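Local coordinates for protein putative P4-specific DNA primase (PDB 1KA8) that binds the phage P4 replication origin and its cis replication region, as the winged-helix origin-binding domain of a larger primase and helicase, at residues P4-I9 / P64-E69; I9-T14 / K90-G95; M21-A26 / K35-A40. One frame throughout, in Å; residues are numbered along the deposited sequence.

Contact 1. Residues P4-I9 / P64-E69; sequences PTFDFI and PVMLKE
Met-66 reaches across to Thr-5, Phe-6 and Ile-9, joining the first helix of the winged-helix fold, 4-8, to helix 56-69, which stands where such folds usually carry the recognition helix. The short axes pass 10.1 Å apart and cross at -61°. Most of the contact is apolar. The unbranched thioether suits a place between two helices: its chain runs extended beyond CG, and SD lies 3.7 Å from Phe-6 CA and 4.0 Å from Ile-9 CG1, while CE sits against Thr-5 CG2. Thr-5 and Ile-9 each meet it at about a right angle. Beta-branched Thr-5 turns its methyl to Met-66 and keeps its hydroxyl for a weak hydrogen bond to Tyr-41. Ile-9 spends both branches on this helix, CG1 on Met-66 and CG2 on Leu-67 CD2, at 3.7 Å. A charged group, the carboxylate of Glu-69, is tilted 76° from the Phe-6 ring plane. Glu-69 comes close to Asp-3 of the second subunit, and Thr-5 and Met-66 pack on Glu-69 of that subunit, so the contact lies beside the subunit interface. Phe-6 CG is anti to the backbone N (chi1 179°), and the ring beyond it brings CE1 to 3.5 Å from Glu-69 OE2.

Contact 2. Residues I9-T14 / K90-G95; sequences IGYLET and KEESYG
The turn that leads from helix 4-8 into strand 12-14 forms a small carbonyl-lined site for the ammonium group of Lys-90. NZ donates to Gly-10 O at 2.7 Å and probably also to Leu-12 O, the latter at a modelled length too short to be trusted. Toward Gly-10 the donor stands above the carbonyl plane, 54° out of it. A bend at the last torsion, chi4 68°, swings NZ off an otherwise extended chain to where it meets Gly-10 O. Lysine suits the place because its long arm can cross the turn and carry an N-H donor to that oxygen; the positive charge would probably be steadied by the carbonyl dipole.

The backbone of the same residue is held as well: Lys-90 N gives a nearly straight bond, 173°, to Tyr-11 O at 2.9 Å. In the winged-helix sheet, strand 12-14 pairs antiparallel with 82-89, Glu-13 bonding through its backbone to Thr-88, and Lys-90 follows directly on 82-89, just before the chain turns into helix 92-96. Its carbonyl O accepts from both Ser-93 N and Ser-93 OG, though the hydroxyl bond is again modelled implausibly short. A serine here is small enough to fold back on the turn.

The Tyr-11 ring meets the start of that helix obliquely, CD1 3.7 Å from Ser-93 N and 3.9 Å from Ser-93 CB, with Glu-92 CG near CD1. Its hydroxyl bonds Asp-96 and its ring meets Trp-97 edge-to-face, so a long aromatic with a polar tip fits. Glu-13 lies beside the lysine chain, in a closeness that is doubtful in detail, and makes no salt bridge with Lys-90: Glu-13 OE2 and Lys-90 NZ are 5.7 Å apart.

Contact 3. Residues M21-A26 / K35-A40; sequences MYMGNA and KYLYHA
Met-21 turns CG anti to its own carbonyl carbon (chi1 -74°), and Leu-37 turns CG anti to its backbone N (chi1 -167°); the two side chains cross at about a right angle, SD of Met-21 3.9 Å from Leu-37 CD1. The methionine CE goes on to Ala-40 CB, a methyl small enough to admit it at 3.7 Å. Leu-37 also receives Met-23 CE on its other methyl, CD2. Between the backbones lies a single beta bridge, Tyr-22 with Tyr-36. Tyr-22 N donates to Lys-35 O at 2.8 Å and Leu-37 N donates to Tyr-22 O at 2.6 Å; Tyr-36 CA makes a CA-H...O contact with Tyr-22 O. Tyr-36 is at the N-cap position of helix 37-47, and the Tyr-22 carbonyl takes the N-H of Leu-37 in its first turn. Gly-24, with no side chain, leaves space for Tyr-36, whose CB and ring pack against its backbone. Tyr-22 and Lys-35 lie side by side and point the same way, NZ 4.4 Å from the ring centroid in an off-centre cation-pi contact. In this winged-helix domain the loop segment 21-26 is thus stitched to the helix start by polar backbone groups and packed by Met-21 and Met-23 against Leu-37, while the lysine charge probably gains a modest stabilisation from the tyrosine's pi electrons.

Contact 1 is buried and almost wholly apolar, helix against helix, and residues of the second subunit pack on it. Contacts 2 and 3 are partly buried, touch no other chain of the assembly, and rely on hydrogen bonds where the chain enters a helix: in contact 2 a lysine supplies donors from side chain and backbone, in contact 3 the bonds are backbone alone and the lysine meets a ring. Contacts 1 and 2 overlap at Ile-9, which touches across only contact 1, where helix 4-8 leads on toward strand 12-14. Contact 3, nested within the chain loops that the others close, meets both: Phe-8 packs on Leu-37 and Ala-40, Leu-12 on Leu-37.

Contact 1. Residues P4-I9 / P64-E69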
# COMPACT_ATOMS: atom_id res chain seq x y z
N PRO A 4 5.87 -1.63 7.87
CA PRO A 4 6.15 -3.06 7.94
C PRO A 4 5.47 -3.89 6.86
O PRO A 4 6.10 -4.78 6.30
CB PRO A 4 5.71 -3.41 9.37
CG PRO A 4 4.64 -2.45 9.62
CD PRO A 4 5.22 -1.17 9.11
N THR A 5 4.21 -3.61 6.56
CA THR A 5 3.54 -4.36 5.52
C THR A 5 4.41 -4.38 4.26
O THR A 5 4.57 -5.42 3.61
CB THR A 5 2.19 -3.72 5.18
OG1 THR A 5 1.25 -3.99 6.23
CG2 THR A 5 1.68 -4.24 3.85
N PHE A 6 4.98 -3.23 3.93
CA PHE A 6 5.84 -3.13 2.76
C PHE A 6 7.10 -4.00 2.87
O PHE A 6 7.50 -4.66 1.90
CB PHE A 6 6.29 -1.70 2.55
CG PHE A 6 7.19 -1.53 1.39
CD1 PHE A 6 6.66 -1.47 0.10
CD2 PHE A 6 8.56 -1.46 1.58
CE1 PHE A 6 7.52 -1.34 -1.03
CE2 PHE A 6 9.43 -1.33 0.48
CZ PHE A 6 8.91 -1.27 -0.84
N ASP A 7 7.74 -3.96 4.04
CA ASP A 7 8.95 -4.76 4.26
C ASP A 7 8.65 -6.24 4.09
O ASP A 7 9.41 -6.97 3.47
CB ASP A 7 9.52 -4.53 5.66
CG ASP A 7 9.80 -3.06 5.93
OD1 ASP A 7 9.91 -2.28 4.94
OD2 ASP A 7 9.93 -2.71 7.12
N PHE A 8 7.52 -6.68 4.65
CA PHE A 8 7.10 -8.06 4.53
C PHE A 8 7.07 -8.45 3.06
O PHE A 8 7.62 -9.47 2.67
CB PHE A 8 5.71 -8.23 5.12
CG PHE A 8 5.07 -9.55 4.79
CD1 PHE A 8 5.38 -10.70 5.52
CD2 PHE A 8 4.16 -9.66 3.74
CE1 PHE A 8 4.79 -11.92 5.22
CE2 PHE A 8 3.56 -10.87 3.44
CZ PHE A 8 3.88 -12.00 4.18
N ILE A 9 6.42 -7.63 2.25
CA ILE A 9 6.31 -7.90 0.82
C ILE A 9 7.70 -8.02 0.18
O ILE A 9 7.85 -8.47 -0.96
CB ILE A 9 5.51 -6.79 0.12
CG1 ILE A 9 4.20 -6.54 0.88
CG2 ILE A 9 5.23 -7.15 -1.32
CD1 ILE A 9 3.39 -7.77 1.13
N PRO A 64 -1.28 -6.14 -4.39
CA PRO A 64 -0.99 -5.81 -5.79
C PRO A 64 -0.11 -4.59 -5.95
O PRO A 64 0.85 -4.59 -6.72
CB PRO A 64 -2.38 -5.56 -6.37
CG PRO A 64 -3.23 -6.46 -5.60
CD PRO A 64 -2.74 -6.24 -4.20
N VAL A 65 -0.46 -3.54 -5.22
CA VAL A 65 0.26 -2.28 -5.27
C VAL A 65 1.71 -2.41 -4.83
O VAL A 65 2.63 -2.14 -5.61
CB VAL A 65 -0.45 -1.22 -4.36
CG1 VAL A 65 0.20 0.14 -4.52
CG2 VAL A 65 -1.94 -1.14 -4.71
N MET A 66 1.92 -2.84 -3.59
CA MET A 66 3.27 -2.98 -3.05
C MET A 66 4.15 -3.93 -3.87
O MET A 66 5.36 -3.73 -3.97
CB MET A 66 3.19 -3.45 -1.60
CG MET A 66 2.22 -2.64 -0.75
SD MET A 66 2.57 -2.86 1.00
CE MET A 66 1.47 -1.65 1.76
N LEU A 67 3.54 -4.96 -4.46
CA LEU A 67 4.29 -5.89 -5.30
C LEU A 67 4.81 -5.13 -6.51
O LEU A 67 5.98 -5.26 -6.87
CB LEU A 67 3.39 -7.05 -5.79
CG LEU A 67 3.07 -8.20 -4.82
CD1 LEU A 67 2.11 -9.15 -5.50
CD2 LEU A 67 4.35 -8.92 -4.41
N LYS A 68 3.94 -4.35 -7.13
CA LYS A 68 4.31 -3.54 -8.29
C LYS A 68 5.48 -2.65 -7.91
O LYS A 68 6.40 -2.43 -8.70
CB LYS A 68 3.15 -2.64 -8.75
CG LYS A 68 2.72 -2.85 -10.22
CD LYS A 68 3.91 -3.04 -11.20
CE LYS A 68 3.45 -3.54 -12.61
NZ LYS A 68 4.52 -4.13 -13.51
N GLU A 69 5.41 -2.11 -6.69
CA GLU A 69 6.47 -1.24 -6.20
C GLU A 69 7.80 -1.97 -6.17
O GLU A 69 8.86 -1.37 -6.35
CB GLU A 69 6.13 -0.73 -4.80
CG GLU A 69 5.12 0.40 -4.79
CD GLU A 69 5.12 1.11 -3.47
OE1 GLU A 69 5.37 2.34 -3.46
OE2 GLU A 69 4.89 0.44 -2.44

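Contact 2. Residues I9-T14 / K90-G95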
# COMPACT_ATOMS: atom_id res chain seq x y z
N ILE A 9 6.42 -7.63 2.25
CA ILE A 9 6.31 -7.90 0.82
C ILE A 9 7.70 -8.02 0.18
O ILE A 9 7.85 -8.47 -0.96
CB ILE A 9 5.51 -6.79 0.12
CG1 ILE A 9 4.20 -6.54 0.88
CG2 ILE A 9 5.23 -7.15 -1.32
CD1 ILE A 9 3.39 -7.77 1.13
N GLY A 10 8.71 -7.62 0.94
CA GLY A 10 10.07 -7.69 0.45
C GLY A 10 10.61 -9.11 0.50
O GLY A 10 11.58 -9.44 -0.16
N TYR A 11 9.96 -9.95 1.30
CA TYR A 11 10.34 -11.35 1.44
C TYR A 11 9.53 -12.21 0.48
O TYR A 11 9.45 -13.42 0.66
CB TYR A 11 10.06 -11.84 2.85
CG TYR A 11 11.03 -11.37 3.89
CD1 TYR A 11 12.28 -11.96 4.02
CD2 TYR A 11 10.68 -10.37 4.79
CE1 TYR A 11 13.16 -11.56 5.02
CE2 TYR A 11 11.55 -9.98 5.79
CZ TYR A 11 12.78 -10.58 5.90
OH TYR A 11 13.62 -10.20 6.91
N LEU A 12 8.94 -11.61 -0.54
CA LEU A 12 8.14 -12.40 -1.47
C LEU A 12 8.70 -12.49 -2.88
O LEU A 12 9.29 -11.52 -3.38
CB LEU A 12 6.72 -11.85 -1.53
CG LEU A 12 5.97 -11.77 -0.21
CD1 LEU A 12 4.60 -11.20 -0.49
CD2 LEU A 12 5.82 -13.14 0.44
N GLU A 13 8.50 -13.65 -3.52
CA GLU A 13 8.94 -13.91 -4.89
C GLU A 13 7.76 -14.41 -5.70
O GLU A 13 6.86 -15.07 -5.17
CB GLU A 13 9.99 -14.99 -4.96
CG GLU A 13 11.20 -14.81 -4.08
CD GLU A 13 11.99 -16.11 -3.94
OE1 GLU A 13 11.35 -17.19 -3.96
OE2 GLU A 13 13.25 -16.05 -3.79
N THR A 14 7.79 -14.13 -6.99
CA THR A 14 6.75 -14.58 -7.91
C THR A 14 7.08 -15.91 -8.58
O THR A 14 8.25 -16.22 -8.81
CB THR A 14 6.52 -13.60 -9.04
OG1 THR A 14 7.75 -12.92 -9.31
CG2 THR A 14 5.42 -12.62 -8.69
N LYS A 90 10.84 -15.89 0.00
CA LYS A 90 12.25 -15.96 -0.34
C LYS A 90 12.89 -16.77 0.78
O LYS A 90 12.30 -16.93 1.84
CB LYS A 90 12.89 -14.56 -0.36
CG LYS A 90 12.36 -13.62 -1.44
CD LYS A 90 13.21 -12.35 -1.46
CE LYS A 90 12.84 -11.42 -2.61
NZ LYS A 90 11.48 -10.78 -2.48
N GLU A 91 14.10 -17.27 0.56
CA GLU A 91 14.81 -18.08 1.57
C GLU A 91 15.15 -17.32 2.86
O GLU A 91 15.07 -17.90 3.94
CB GLU A 91 16.10 -18.66 0.97
CG GLU A 91 17.27 -17.66 0.98
CD GLU A 91 18.54 -18.14 0.27
OE1 GLU A 91 19.01 -19.27 0.55
OE2 GLU A 91 19.07 -17.36 -0.57
N GLU A 92 15.52 -16.04 2.77
CA GLU A 92 15.88 -15.28 3.96
C GLU A 92 14.73 -15.26 4.97
O GLU A 92 14.95 -15.09 6.18
CB GLU A 92 16.32 -13.86 3.60
CG GLU A 92 15.77 -13.33 2.29
CD GLU A 92 16.60 -13.76 1.08
OE1 GLU A 92 16.47 -14.92 0.64
OE2 GLU A 92 17.39 -12.93 0.58
N SER A 93 13.51 -15.46 4.49
CA SER A 93 12.39 -15.45 5.40
C SER A 93 12.57 -16.54 6.46
O SER A 93 12.31 -16.32 7.64
CB SER A 93 11.09 -15.63 4.64
OG SER A 93 11.10 -16.82 3.88
N TYR A 94 13.05 -17.70 6.03
CA TYR A 94 13.24 -18.82 6.94
C TYR A 94 14.12 -18.54 8.15
O TYR A 94 13.80 -18.97 9.27
CB TYR A 94 13.70 -20.04 6.14
CG TYR A 94 12.73 -20.40 5.01
CD1 TYR A 94 12.82 -19.78 3.76
CD2 TYR A 94 11.73 -21.37 5.19
CE1 TYR A 94 11.93 -20.10 2.71
CE2 TYR A 94 10.84 -21.69 4.15
CZ TYR A 94 10.95 -21.06 2.91
OH TYR A 94 10.10 -21.38 1.86
N GLY A 95 15.21 -17.81 7.96
CA GLY A 95 16.07 -17.52 9.10
C GLY A 95 15.66 -16.27 9.86
O GLY A 95 15.84 -16.18 11.09

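Contact 3. Residues M21-A26 / K35-A40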
# COMPACT_ATOMS: atom_id res chain seq x y z
N MET A 21 1.53 -19.64 -2.77
CA MET A 21 0.76 -19.52 -1.54
C MET A 21 -0.71 -19.20 -1.72
O MET A 21 -1.13 -18.66 -2.75
CB MET A 21 1.37 -18.45 -0.63
CG MET A 21 2.64 -18.88 0.01
SD MET A 21 3.56 -17.52 0.68
CE MET A 21 3.18 -17.82 2.40
N TYR A 22 -1.49 -19.53 -0.71
CA TYR A 22 -2.91 -19.23 -0.71
C TYR A 22 -3.16 -17.96 0.15
O TYR A 22 -2.51 -17.74 1.19
CB TYR A 22 -3.70 -20.42 -0.14
CG TYR A 22 -4.10 -21.50 -1.13
CD1 TYR A 22 -3.28 -22.60 -1.38
CD2 TYR A 22 -5.35 -21.46 -1.76
CE1 TYR A 22 -3.70 -23.65 -2.22
CE2 TYR A 22 -5.79 -22.48 -2.60
CZ TYR A 22 -4.96 -23.58 -2.83
OH TYR A 22 -5.43 -24.61 -3.65
N MET A 23 -4.08 -17.12 -0.28
CA MET A 23 -4.39 -15.92 0.49
C MET A 23 -5.29 -16.37 1.61
O MET A 23 -6.49 -16.13 1.53
CB MET A 23 -5.17 -14.92 -0.39
CG MET A 23 -5.43 -13.58 0.27
SD MET A 23 -3.86 -12.86 0.65
CE MET A 23 -3.47 -12.29 -0.92
N GLY A 24 -4.77 -17.02 2.65
CA GLY A 24 -5.66 -17.49 3.71
C GLY A 24 -6.60 -16.43 4.29
O GLY A 24 -7.06 -15.53 3.60
N ASN A 25 -6.91 -16.55 5.58
CA ASN A 25 -7.76 -15.56 6.21
C ASN A 25 -7.69 -15.79 7.70
O ASN A 25 -7.20 -16.83 8.15
CB ASN A 25 -9.17 -15.64 5.67
CG ASN A 25 -9.85 -16.89 6.08
OD1 ASN A 25 -10.70 -17.39 5.37
ND2 ASN A 25 -9.49 -17.40 7.25
N ALA A 26 -8.16 -14.83 8.47
CA ALA A 26 -8.09 -14.92 9.91
C ALA A 26 -8.77 -16.12 10.55
O ALA A 26 -8.36 -16.59 11.62
CB ALA A 26 -8.63 -13.64 10.50
N LYS A 35 1.76 -22.03 4.09
CA LYS A 35 0.70 -22.19 3.11
C LYS A 35 -0.15 -20.94 2.86
O LYS A 35 -0.50 -20.63 1.71
CB LYS A 35 -0.19 -23.37 3.53
CG LYS A 35 -1.37 -23.73 2.64
CD LYS A 35 -1.91 -25.04 3.14
CE LYS A 35 -3.40 -25.25 2.89
NZ LYS A 35 -3.80 -25.26 1.46
N TYR A 36 -0.48 -20.19 3.91
CA TYR A 36 -1.29 -18.99 3.72
C TYR A 36 -0.53 -17.69 3.84
O TYR A 36 0.14 -17.42 4.84
CB TYR A 36 -2.46 -19.03 4.67
CG TYR A 36 -3.23 -20.31 4.54
CD1 TYR A 36 -3.00 -21.36 5.43
CD2 TYR A 36 -4.20 -20.46 3.54
CE1 TYR A 36 -3.74 -22.55 5.34
CE2 TYR A 36 -4.94 -21.64 3.44
CZ TYR A 36 -4.70 -22.67 4.35
OH TYR A 36 -5.46 -23.80 4.31
N LEU A 37 -0.63 -16.91 2.78
CA LEU A 37 0.06 -15.63 2.68
C LEU A 37 -0.31 -14.73 3.85
O LEU A 37 0.56 -14.15 4.51
CB LEU A 37 -0.30 -14.98 1.36
CG LEU A 37 0.55 -13.80 0.94
CD1 LEU A 37 1.98 -13.98 1.37
CD2 LEU A 37 0.42 -13.61 -0.57
N TYR A 38 -1.60 -14.64 4.13
CA TYR A 38 -2.04 -13.80 5.23
C TYR A 38 -1.44 -14.27 6.56
O TYR A 38 -1.07 -13.43 7.40
CB TYR A 38 -3.58 -13.77 5.32
CG TYR A 38 -4.09 -12.67 6.23
CD1 TYR A 38 -3.80 -11.34 5.95
CD2 TYR A 38 -4.76 -12.98 7.41
CE1 TYR A 38 -4.16 -10.33 6.83
CE2 TYR A 38 -5.13 -11.97 8.31
CZ TYR A 38 -4.82 -10.65 8.01
OH TYR A 38 -5.15 -9.63 8.89
N HIS A 39 -1.35 -15.60 6.76
CA HIS A 39 -0.79 -16.12 8.01
C HIS A 39 0.68 -15.78 8.07
O HIS A 39 1.21 -15.45 9.13
CB HIS A 39 -0.95 -17.62 8.13
CG HIS A 39 -2.36 -18.06 8.32
ND1 HIS A 39 -3.44 -17.27 8.02
CD2 HIS A 39 -2.87 -19.25 8.72
CE1 HIS A 39 -4.56 -17.95 8.22
NE2 HIS A 39 -4.24 -19.16 8.64
N ALA A 40 1.34 -15.87 6.92
CA ALA A 40 2.76 -15.55 6.85
C ALA A 40 2.88 -14.10 7.30
O ALA A 40 3.76 -13.75 8.10
CB ALA A 40 3.27 -15.71 5.43